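Local structure of mandelate racemase/muconate lactonizing protein (Paenibacillus sp., 3V5C) at residues V171-R176 with K185-I190; K203-A208 with L229-A234; A208-N213 with A235-E240. The protein probably catalyses the dehydration of galacturonate as a magnesium-dependent member of the enolase superfamily. The protein carries 1 engineered substitution. One frame throughout, in Å; residues are numbered along the deposited sequence. Where two conformers were deposited one is given.

Interaction 1 of 3, residues V171-R176 with K185-I190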
loop_
_atom_site.group_PDB
_atom_site.type_symbol
_atom_site.label_atom_id
_atom_site.label_comp_id
_atom_site.label_asym_id
_atom_site.label_seq_id
_atom_site.Cartn_x
_atom_site.Cartn_y
_atom_site.Cartn_z
ATOM N N VAL A 171 -10.652 12.647 5.557
ATOM C CA VAL A 171 -11.836 13.398 5.961
ATOM C C VAL A 171 -12.547 12.617 7.079
ATOM O O VAL A 171 -12.059 11.576 7.526
ATOM C CB VAL A 171 -12.770 13.701 4.763
ATOM C CG1 VAL A 171 -12.027 14.515 3.707
ATOM C CG2 VAL A 171 -13.317 12.385 4.157
ATOM N N GLY A 172 -13.678 13.126 7.559
ATOM C CA GLY A 172 -14.322 12.541 8.723
ATOM C C GLY A 172 -14.050 13.235 10.042
ATOM O O GLY A 172 -14.230 12.651 11.124
ATOM N N ARG A 173 -13.612 14.488 9.978
ATOM C CA ARG A 173 -13.224 15.167 11.205
ATOM C C ARG A 173 -14.362 15.213 12.236
ATOM O O ARG A 173 -14.109 15.167 13.445
ATOM C CB ARG A 173 -12.756 16.578 10.871
ATOM C CG ARG A 173 -11.401 16.621 10.211
ATOM C CD ARG A 173 -11.197 18.014 9.583
ATOM N NE ARG A 173 -9.822 18.126 9.140
ATOM C CZ ARG A 173 -9.351 17.523 8.057
ATOM N NH1 ARG A 173 -8.063 17.631 7.750
ATOM N NH2 ARG A 173 -10.168 16.812 7.280
ATOM N N GLY A 174 -15.605 15.284 11.760
ATOM C CA GLY A 174 -16.758 15.352 12.645
ATOM C C GLY A 174 -17.220 14.026 13.251
ATOM O O GLY A 174 -18.111 14.016 14.091
ATOM N N GLY A 175 -16.634 12.898 12.851
ATOM C CA GLY A 175 -17.066 11.631 13.416
ATOM C C GLY A 175 -16.640 11.452 14.865
ATOM O O GLY A 175 -17.363 10.888 15.687
ATOM N N ARG A 176 -15.443 11.930 15.183
ATOM C CA ARG A 176 -14.903 11.765 16.519
ATOM C C ARG A 176 -14.210 13.030 17.043
ATOM O O ARG A 176 -14.492 13.462 18.154
ATOM C CB ARG A 176 -13.918 10.595 16.551
ATOM C CG ARG A 176 -13.269 10.429 17.901
ATOM C CD ARG A 176 -12.396 9.194 17.982
ATOM N NE ARG A 176 -11.914 9.047 19.350
ATOM C CZ ARG A 176 -11.001 8.169 19.753
ATOM N NH1 ARG A 176 -10.435 7.327 18.894
ATOM N NH2 ARG A 176 -10.655 8.136 21.033
ATOM N N LYS A 185 -18.042 20.549 7.579
ATOM C CA LYS A 185 -17.757 21.786 6.845
ATOM C C LYS A 185 -16.247 21.954 6.603
ATOM O O LYS A 185 -15.815 22.346 5.514
ATOM C CB LYS A 185 -18.324 22.987 7.605
ATOM C CG LYS A 185 -18.241 24.307 6.851
ATOM C CD LYS A 185 -18.815 25.448 7.702
ATOM C CE LYS A 185 -18.187 26.790 7.354
ATOM N NZ LYS A 185 -18.392 27.773 8.453
ATOM N N ARG A 186 -15.457 21.617 7.615
ATOM C CA ARG A 186 -13.998 21.769 7.546
ATOM C C ARG A 186 -13.417 20.758 6.562
ATOM O O ARG A 186 -12.543 21.115 5.774
ATOM C CB ARG A 186 -13.358 21.693 8.948
ATOM C CG ARG A 186 -11.839 21.446 9.006
ATOM C CD ARG A 186 -10.945 22.640 9.312
ATOM N NE ARG A 186 -11.250 23.424 10.520
ATOM C CZ ARG A 186 -10.542 23.442 11.655
ATOM N NH1 ARG A 186 -9.459 22.674 11.843
ATOM N NH2 ARG A 186 -10.926 24.260 12.626
ATOM N N ASP A 187 -13.920 19.515 6.578
ATOM C CA ASP A 187 -13.497 18.521 5.595
ATOM C C ASP A 187 -13.628 19.090 4.191
ATOM O O ASP A 187 -12.704 19.004 3.387
ATOM C CB ASP A 187 -14.379 17.262 5.618
ATOM C CG ASP A 187 -14.147 16.358 6.813
ATOM O OD1 ASP A 187 -13.101 16.423 7.503
ATOM O OD2 ASP A 187 -15.072 15.538 7.058
ATOM N N ILE A 188 -14.814 19.630 3.895
ATOM C CA ILE A 188 -15.139 20.111 2.548
ATOM C C ILE A 188 -14.183 21.234 2.128
ATOM O O ILE A 188 -13.645 21.212 1.020
ATOM C CB ILE A 188 -16.587 20.609 2.476
ATOM C CG1 ILE A 188 -17.536 19.411 2.590
ATOM C CG2 ILE A 188 -16.830 21.347 1.144
ATOM C CD1 ILE A 188 -18.959 19.755 3.004
ATOM N N ALA A 189 -13.993 22.199 3.029
ATOM C CA ALA A 189 -13.115 23.335 2.775
ATOM C C ALA A 189 -11.695 22.865 2.499
ATOM O O ALA A 189 -11.016 23.399 1.626
ATOM C CB ALA A 189 -13.116 24.275 3.967
ATOM N N ILE A 190 -11.234 21.887 3.272
ATOM C CA ILE A 190 -9.889 21.353 3.071
ATOM C C ILE A 190 -9.755 20.664 1.713
ATOM O O ILE A 190 -8.773 20.856 0.992
ATOM C CB ILE A 190 -9.493 20.404 4.222
ATOM C CG1 ILE A 190 -9.257 21.216 5.500
ATOM C CG2 ILE A 190 -8.254 19.583 3.850
ATOM C CD1 ILE A 190 -9.075 20.397 6.759
HETATM O O HOH W 1 -16.773 15.118 9.159
#
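Val171 meets Asp187 with its side chain: Val171 CB lies 3.6 Å from Asp187 CG. The residue follows strand 167-170, and the loop leads into helix 180-198. At Gly172 the backbone N donates to Asp187 OD2 over 2.8 Å, reaching the oxygen from above the carboxylate plane. The backbone angles of Gly172 would press a side chain against the carbonyl O of Val171, so the turn suits a residue without one. Arg173 N donates next, to the syn lone pair of Asp187 OD1, at 3.2 Å. The Arg173 side chain runs extended from CG to NE past the carboxylate. Its NH2 returns to Asp187 OD1, which lies in the guanidinium plane, in a salt bridge of 3.0 Å. NH2 comes on the anti side, 23° out of the carboxylate plane; guanidinium and carboxylate planes are 72° apart. Ile190 CD1 sits over one guanidinium face, 3.1 Å from Arg173 NH1. Arg186 CG touches Arg173 CD at 3.5 Å. Asp139 makes salt bridges with both NH1 atoms, and Arg186 NH2 bonds Leu142 O. Gly174 N reaches Asp187 OD2 through a water. Tyr212 OH is a further partner of this oxygen. One buried aspartate thus gathers backbone N-H groups, a guanidinium, a water and a tyrosine hydroxyl. The contact ties the loop to its following helix, and this many donors would probably stabilise the carboxylate in its charged form.

Interaction 2 of 3, residues K203-A208 with L229-A234. Engineered in segment 229-234: Ala234 (natural residue Glu).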
loop_
_atom_site.group_PDB
_atom_site.type_symbol
_atom_site.label_atom_id
_atom_site.label_comp_id
_atom_site.label_asym_id
_atom_site.label_seq_id
_atom_site.Cartn_x
_atom_site.Cartn_y
_atom_site.Cartn_z
ATOM N N LYS A 203 -5.063 14.173 -9.383
ATOM C CA LYS A 203 -6.205 13.393 -8.912
ATOM C C LYS A 203 -6.344 13.542 -7.403
ATOM O O LYS A 203 -5.354 13.458 -6.654
ATOM C CB LYS A 203 -6.045 11.910 -9.287
ATOM C CG LYS A 203 -6.045 11.669 -10.781
ATOM C CD LYS A 203 -5.918 10.192 -11.088
ATOM C CE LYS A 203 -6.069 9.912 -12.580
ATOM N NZ LYS A 203 -4.884 10.364 -13.371
ATOM N N ILE A 204 -7.578 13.757 -6.954
ATOM C CA ILE A 204 -7.850 13.925 -5.536
ATOM C C ILE A 204 -8.690 12.757 -5.049
ATOM O O ILE A 204 -9.699 12.420 -5.661
ATOM C CB ILE A 204 -8.647 15.222 -5.294
ATOM C CG1 ILE A 204 -7.836 16.429 -5.763
ATOM C CG2 ILE A 204 -9.041 15.352 -3.830
ATOM C CD1 ILE A 204 -6.539 16.594 -5.022
ATOM N N MET A 205 -8.257 12.129 -3.959
ATOM C CA MET A 205 -9.024 11.064 -3.325
ATOM C C MET A 205 -9.373 11.475 -1.899
ATOM O O MET A 205 -8.631 12.233 -1.271
ATOM C CB MET A 205 -8.224 9.754 -3.311
ATOM C CG MET A 205 -7.950 9.153 -4.687
ATOM S SD MET A 205 -6.706 10.036 -5.655
ATOM C CE MET A 205 -5.224 9.730 -4.708
ATOM N N ILE A 206 -10.502 10.992 -1.385
ATOM C CA ILE A 206 -10.840 11.239 0.007
ATOM C C ILE A 206 -11.077 9.947 0.783
ATOM O O ILE A 206 -11.615 8.995 0.252
ATOM C CB ILE A 206 -12.008 12.241 0.171
ATOM C CG1 ILE A 206 -13.311 11.703 -0.424
ATOM C CG2 ILE A 206 -11.640 13.594 -0.477
ATOM C CD1 ILE A 206 -14.511 12.662 -0.182
ATOM N N ASP A 207 -10.664 9.930 2.047
ATOM C CA ASP A 207 -10.685 8.728 2.868
ATOM C C ASP A 207 -11.283 9.126 4.201
ATOM O O ASP A 207 -10.678 9.915 4.931
ATOM C CB ASP A 207 -9.247 8.187 3.005
ATOM C CG ASP A 207 -9.109 7.000 3.964
ATOM O OD1 ASP A 207 -10.122 6.433 4.436
ATOM O OD2 ASP A 207 -7.940 6.593 4.205
ATOM N N ALA A 208 -12.462 8.580 4.513
ATOM C CA ALA A 208 -13.176 8.928 5.744
ATOM C C ALA A 208 -12.862 8.010 6.922
ATOM O O ALA A 208 -13.305 8.269 8.032
ATOM C CB ALA A 208 -14.686 8.966 5.512
ATOM N N LEU A 229 -13.318 14.671 -8.016
ATOM C CA LEU A 229 -12.856 13.705 -7.028
ATOM C C LEU A 229 -12.684 12.385 -7.749
ATOM O O LEU A 229 -13.604 11.915 -8.424
ATOM C CB LEU A 229 -13.902 13.523 -5.931
ATOM C CG LEU A 229 -14.162 14.700 -4.995
ATOM C CD1 LEU A 229 -15.297 14.333 -4.069
ATOM C CD2 LEU A 229 -12.897 15.009 -4.205
ATOM N N TYR A 230 -11.518 11.775 -7.589
ATOM C CA TYR A 230 -11.219 10.528 -8.270
ATOM C C TYR A 230 -11.871 9.336 -7.580
ATOM O O TYR A 230 -12.522 8.525 -8.231
ATOM C CB TYR A 230 -9.709 10.335 -8.392
ATOM C CG TYR A 230 -9.333 9.157 -9.258
ATOM C CD1 TYR A 230 -9.536 9.196 -10.628
ATOM C CD2 TYR A 230 -8.792 8.013 -8.711
ATOM C CE1 TYR A 230 -9.215 8.119 -11.423
ATOM C CE2 TYR A 230 -8.463 6.931 -9.498
ATOM C CZ TYR A 230 -8.679 6.996 -10.854
ATOM O OH TYR A 230 -8.339 5.934 -11.656
ATOM N N TRP A 231 -11.648 9.194 -6.272
ATOM C CA TRP A 231 -12.402 8.195 -5.521
ATOM C C TRP A 231 -12.716 8.581 -4.087
ATOM O O TRP A 231 -12.092 9.492 -3.506
ATOM C CB TRP A 231 -11.725 6.822 -5.586
ATOM C CG TRP A 231 -10.545 6.519 -4.676
ATOM C CD1 TRP A 231 -10.429 6.744 -3.325
ATOM C CD2 TRP A 231 -9.362 5.807 -5.059
ATOM N NE1 TRP A 231 -9.227 6.250 -2.865
ATOM C CE2 TRP A 231 -8.560 5.667 -3.908
ATOM C CE3 TRP A 231 -8.892 5.303 -6.279
ATOM C CZ2 TRP A 231 -7.290 5.051 -3.940
ATOM C CZ3 TRP A 231 -7.635 4.673 -6.307
ATOM C CH2 TRP A 231 -6.863 4.551 -5.145
ATOM N N LEU A 232 -13.726 7.893 -3.568
ATOM C CA LEU A 232 -14.159 7.971 -2.187
ATOM C C LEU A 232 -13.870 6.649 -1.505
ATOM O O LEU A 232 -14.437 5.614 -1.875
ATOM C CB LEU A 232 -15.666 8.224 -2.153
ATOM C CG LEU A 232 -16.376 8.022 -0.814
ATOM C CD1 LEU A 232 -15.969 9.095 0.161
ATOM C CD2 LEU A 232 -17.888 8.032 -1.001
ATOM N N GLU A 233 -13.013 6.694 -0.498
ATOM C CA GLU A 233 -12.542 5.507 0.202
ATOM C C GLU A 233 -13.113 5.443 1.614
ATOM O O GLU A 233 -13.120 6.441 2.358
ATOM C CB GLU A 233 -11.004 5.540 0.216
ATOM C CG GLU A 233 -10.286 4.707 1.243
ATOM C CD GLU A 233 -8.791 4.631 0.935
ATOM O OE1 GLU A 233 -8.396 5.155 -0.113
ATOM O OE2 GLU A 233 -8.048 4.037 1.733
ATOM N N ALA A 234 -13.608 4.260 1.980
ATOM C CA ALA A 234 -14.017 4.015 3.355
ATOM C C ALA A 234 -14.976 5.071 3.897
ATOM O O ALA A 234 -14.778 5.582 4.988
ATOM C CB ALA A 234 -12.797 3.877 4.255
#
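Ile204 O accepts from Tyr230 N over 2.7 Å, opening the pairing of two parallel strands of the TIM-barrel domain. Strands 204-207 and 231-233 belong to one beta-alpha-beta unit, with helix 214-223 in the crossover. Ile206 bonds through both its N and its O: Ile206 N donates to Trp231 O, and Ile206 O accepts from Glu233 N. Ala208 N to Glu233 O continues the pattern at 3.1 Å. On the helix-facing side, Ile206 CG1 packs on Leu232 CD1 at 3.8 Å, and Leu229 CD2 touches Ile204 CG2. Helices 180-198 and 214-223 cover this layer. The other side carries Met205, Trp231, Asp207 and Glu233. Two like charges meet: Asp207 OD2 and Glu233 OE2 are 3.6 Å apart, their carboxylates stacked at 23°. Lys170 pairs with the first and Lys168 with the second, probably offsetting the repulsion. Trp231 NE1 donates to the anti lone pair of Glu233 OE1, which Gln283 NE2 also reaches. Ala234, engineered from glutamate, places CB 3.7 Å from Asp207 OD1. In one of two conformers, Met205 CG sits over the five-membered Trp231 ring. Just before the strand, Lys203 CD lies over the Tyr230 ring face, 3.8 Å from Tyr230 CD1.

Interaction 3 of 3, residues A208-N213 with A235-E240. With MG (magnesium ion), chain E.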
loop_
_atom_site.group_PDB
_atom_site.type_symbol
_atom_site.label_atom_id
_atom_site.label_comp_id
_atom_site.label_asym_id
_atom_site.label_seq_id
_atom_site.Cartn_x
_atom_site.Cartn_y
_atom_site.Cartn_z
ATOM N N ALA A 208 -12.462 8.580 4.513
ATOM C CA ALA A 208 -13.176 8.928 5.744
ATOM C C ALA A 208 -12.862 8.010 6.922
ATOM O O ALA A 208 -13.305 8.269 8.032
ATOM C CB ALA A 208 -14.686 8.966 5.512
ATOM N N ASN A 209 -12.067 6.961 6.695
ATOM C CA ASN A 209 -11.851 5.954 7.726
ATOM C C ASN A 209 -13.162 5.597 8.422
ATOM O O ASN A 209 -13.225 5.480 9.649
ATOM C CB ASN A 209 -10.776 6.393 8.724
ATOM C CG ASN A 209 -9.404 6.339 8.127
ATOM O OD1 ASN A 209 -8.862 7.356 7.710
ATOM N ND2 ASN A 209 -8.827 5.124 8.052
ATOM N N ASN A 210 -14.191 5.416 7.607
ATOM C CA ASN A 210 -15.519 4.969 8.049
ATOM C C ASN A 210 -16.298 5.910 8.964
ATOM O O ASN A 210 -17.282 5.508 9.590
ATOM C CB ASN A 210 -15.426 3.583 8.695
ATOM C CG ASN A 210 -15.091 2.501 7.684
ATOM O OD1 ASN A 210 -15.390 2.639 6.488
ATOM N ND2 ASN A 210 -14.472 1.425 8.153
ATOM N N ALA A 211 -15.889 7.173 9.012
ATOM C CA ALA A 211 -16.490 8.112 9.955
ATOM C C ALA A 211 -17.790 8.739 9.474
ATOM O O ALA A 211 -18.433 9.462 10.227
ATOM C CB ALA A 211 -15.497 9.198 10.316
ATOM N N TYR A 212 -18.172 8.498 8.218
ATOM C CA TYR A 212 -19.421 9.032 7.714
ATOM C C TYR A 212 -20.561 8.012 7.855
ATOM O O TYR A 212 -20.338 6.890 8.312
ATOM C CB TYR A 212 -19.259 9.426 6.242
ATOM C CG TYR A 212 -18.405 10.662 5.975
ATOM C CD1 TYR A 212 -18.120 11.595 6.978
ATOM C CD2 TYR A 212 -17.911 10.907 4.694
ATOM C CE1 TYR A 212 -17.346 12.734 6.697
ATOM C CE2 TYR A 212 -17.152 12.019 4.410
ATOM C CZ TYR A 212 -16.883 12.928 5.398
ATOM O OH TYR A 212 -16.126 14.024 5.054
ATOM N N ASN A 213 -21.781 8.429 7.497
ATOM C CA ASN A 213 -22.874 7.516 7.135
ATOM C C ASN A 213 -23.298 7.942 5.726
ATOM O O ASN A 213 -22.649 8.828 5.123
ATOM C CB ASN A 213 -24.021 7.556 8.165
ATOM C CG ASN A 213 -24.595 8.953 8.362
ATOM O OD1 ASN A 213 -24.403 9.849 7.533
ATOM N ND2 ASN A 213 -25.309 9.144 9.468
ATOM N N ALA A 235 -16.020 5.391 3.135
ATOM C CA ALA A 235 -17.012 6.355 3.604
ATOM C C ALA A 235 -17.645 5.898 4.917
ATOM O O ALA A 235 -17.823 6.686 5.867
ATOM C CB ALA A 235 -18.074 6.580 2.537
ATOM N N PHE A 236 -17.947 4.606 4.959
ATOM C CA PHE A 236 -18.556 3.938 6.104
ATOM C C PHE A 236 -18.263 2.467 5.882
ATOM O O PHE A 236 -17.926 2.060 4.772
ATOM C CB PHE A 236 -20.067 4.194 6.142
ATOM C CG PHE A 236 -20.714 4.190 4.773
ATOM C CD1 PHE A 236 -21.030 5.383 4.121
ATOM C CD2 PHE A 236 -20.966 2.989 4.120
ATOM C CE1 PHE A 236 -21.603 5.384 2.842
ATOM C CE2 PHE A 236 -21.536 2.973 2.848
ATOM C CZ PHE A 236 -21.859 4.166 2.199
ATOM N N HIS A 237 -18.367 1.662 6.929
ATOM C CA HIS A 237 -18.065 0.248 6.738
ATOM C C HIS A 237 -18.912 -0.302 5.595
ATOM O O HIS A 237 -20.120 -0.077 5.538
ATOM C CB HIS A 237 -18.280 -0.556 8.011
ATOM C CG HIS A 237 -17.822 -1.972 7.884
ATOM N ND1 HIS A 237 -16.498 -2.292 7.689
ATOM C CD2 HIS A 237 -18.504 -3.140 7.853
ATOM C CE1 HIS A 237 -16.375 -3.602 7.574
ATOM N NE2 HIS A 237 -17.575 -4.141 7.675
ATOM N N GLU A 238 -18.260 -1.014 4.680
ATOM C CA GLU A 238 -18.906 -1.466 3.462
ATOM C C GLU A 238 -20.217 -2.202 3.719
ATOM O O GLU A 238 -20.333 -3.037 4.624
ATOM C CB GLU A 238 -17.961 -2.339 2.645
ATOM C CG GLU A 238 -17.384 -3.519 3.406
ATOM C CD GLU A 238 -16.013 -3.239 3.979
ATOM O OE1 GLU A 238 -15.206 -4.183 4.083
ATOM O OE2 GLU A 238 -15.717 -2.063 4.311
ATOM N N ASP A 239 -21.200 -1.880 2.895
ATOM C CA ASP A 239 -22.546 -2.425 3.013
ATOM C C ASP A 239 -23.123 -2.387 1.602
ATOM O O ASP A 239 -23.139 -1.337 0.954
ATOM C CB ASP A 239 -23.317 -1.522 3.989
ATOM C CG ASP A 239 -24.790 -1.901 4.152
ATOM O OD1 ASP A 239 -25.466 -2.244 3.174
ATOM O OD2 ASP A 239 -25.295 -1.767 5.287
ATOM N N GLU A 240 -23.573 -3.530 1.092
ATOM C CA GLU A 240 -24.033 -3.556 -0.295
ATOM C C GLU A 240 -25.214 -2.624 -0.571
ATOM O O GLU A 240 -25.283 -1.971 -1.620
ATOM C CB GLU A 240 -24.383 -4.986 -0.752
ATOM C CG GLU A 240 -24.634 -5.031 -2.248
ATOM C CD GLU A 240 -24.969 -6.411 -2.804
ATOM O OE1 GLU A 240 -25.289 -7.327 -2.023
ATOM O OE2 GLU A 240 -24.926 -6.547 -4.044
HETATM MG MG MG E . -13.981 -0.868 4.540
HETATM O O HOH W 2 -18.728 2.777 9.815
HETATM O O HOH W 3 -14.005 -1.129 6.688
HETATM O O HOH W 4 -12.858 -2.698 4.257
HETATM O O HOH W 5 -15.245 0.824 4.742
HETATM O O HOH W 6 -12.150 0.198 4.634
#
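Tyr212 N donates to Ala235 O at 3.0 Å, joining two loops that follow neighbouring barrel strands. The hydrogen bond is bent, 138° at the hydrogen, though the donor lies nearly in line with the C=O. Tyr212 CB also lies against that oxygen, at 3.1 Å. Phe236 CB touches Tyr212 O at 3.5 Å, and Phe236 CD1 rests on Asn213 C. The Asn210 side chain lies against the backbone of Phe236 and His237, its CG 3.5 Å from His237 N. An alanine in place of Asn210 would probably leave a gap beside the Phe236-His237 peptide and take away a polar neighbour of the metal's waters. A water joins the loops again, donating to Asn210 O and accepting from His237 N. Behind this shell, a type I' turn from Ala208 to Ala211 shapes the first loop, closed by Ala211 N to Ala208 O. Asn213 N-caps helix 214-223. On the second loop, Asp239 N-caps helix 240-253. Glu238 OE2 binds magnesium at 2.1 Å. Four waters and Asp261 are its other ligands. Glu238 OE1 accepts from one of these waters and from Ser267 N. His237 ND1 hydrogen-bonds another, at 2.9 Å. Glu238 lies two residues beyond Phe236, in the region of the barrel where the superfamily binds magnesium. Its carboxylate is held by Ser267 N and the ion rather than by the 208-213 loop, and four of the six ligands are waters, which a substrate could perhaps displace.

From the N terminus, strand 167-170 leads into interaction 1, which closes a short loop onto helix 180-198. That contact is complete before strand 204-207. Interaction 2 then pairs this strand with 231-233 and closes the beta-alpha-beta unit around helix 214-223. Interaction 3 crosses interaction 2, since their segments alternate, and joins the loops after these two strands. They share Ala208, and Ala234 O lies 2.7 Å from Asn210 N, a probable hydrogen bond. Val171 N and Asp207 O probably bond too, joining interactions 1 and 2. Tyr212 OH bonds Asp187 OD2, linking interactions 1 and 3. Together they connect three consecutive barrel strands and their following loops; interactions 2 and 3 lie near the magnesium.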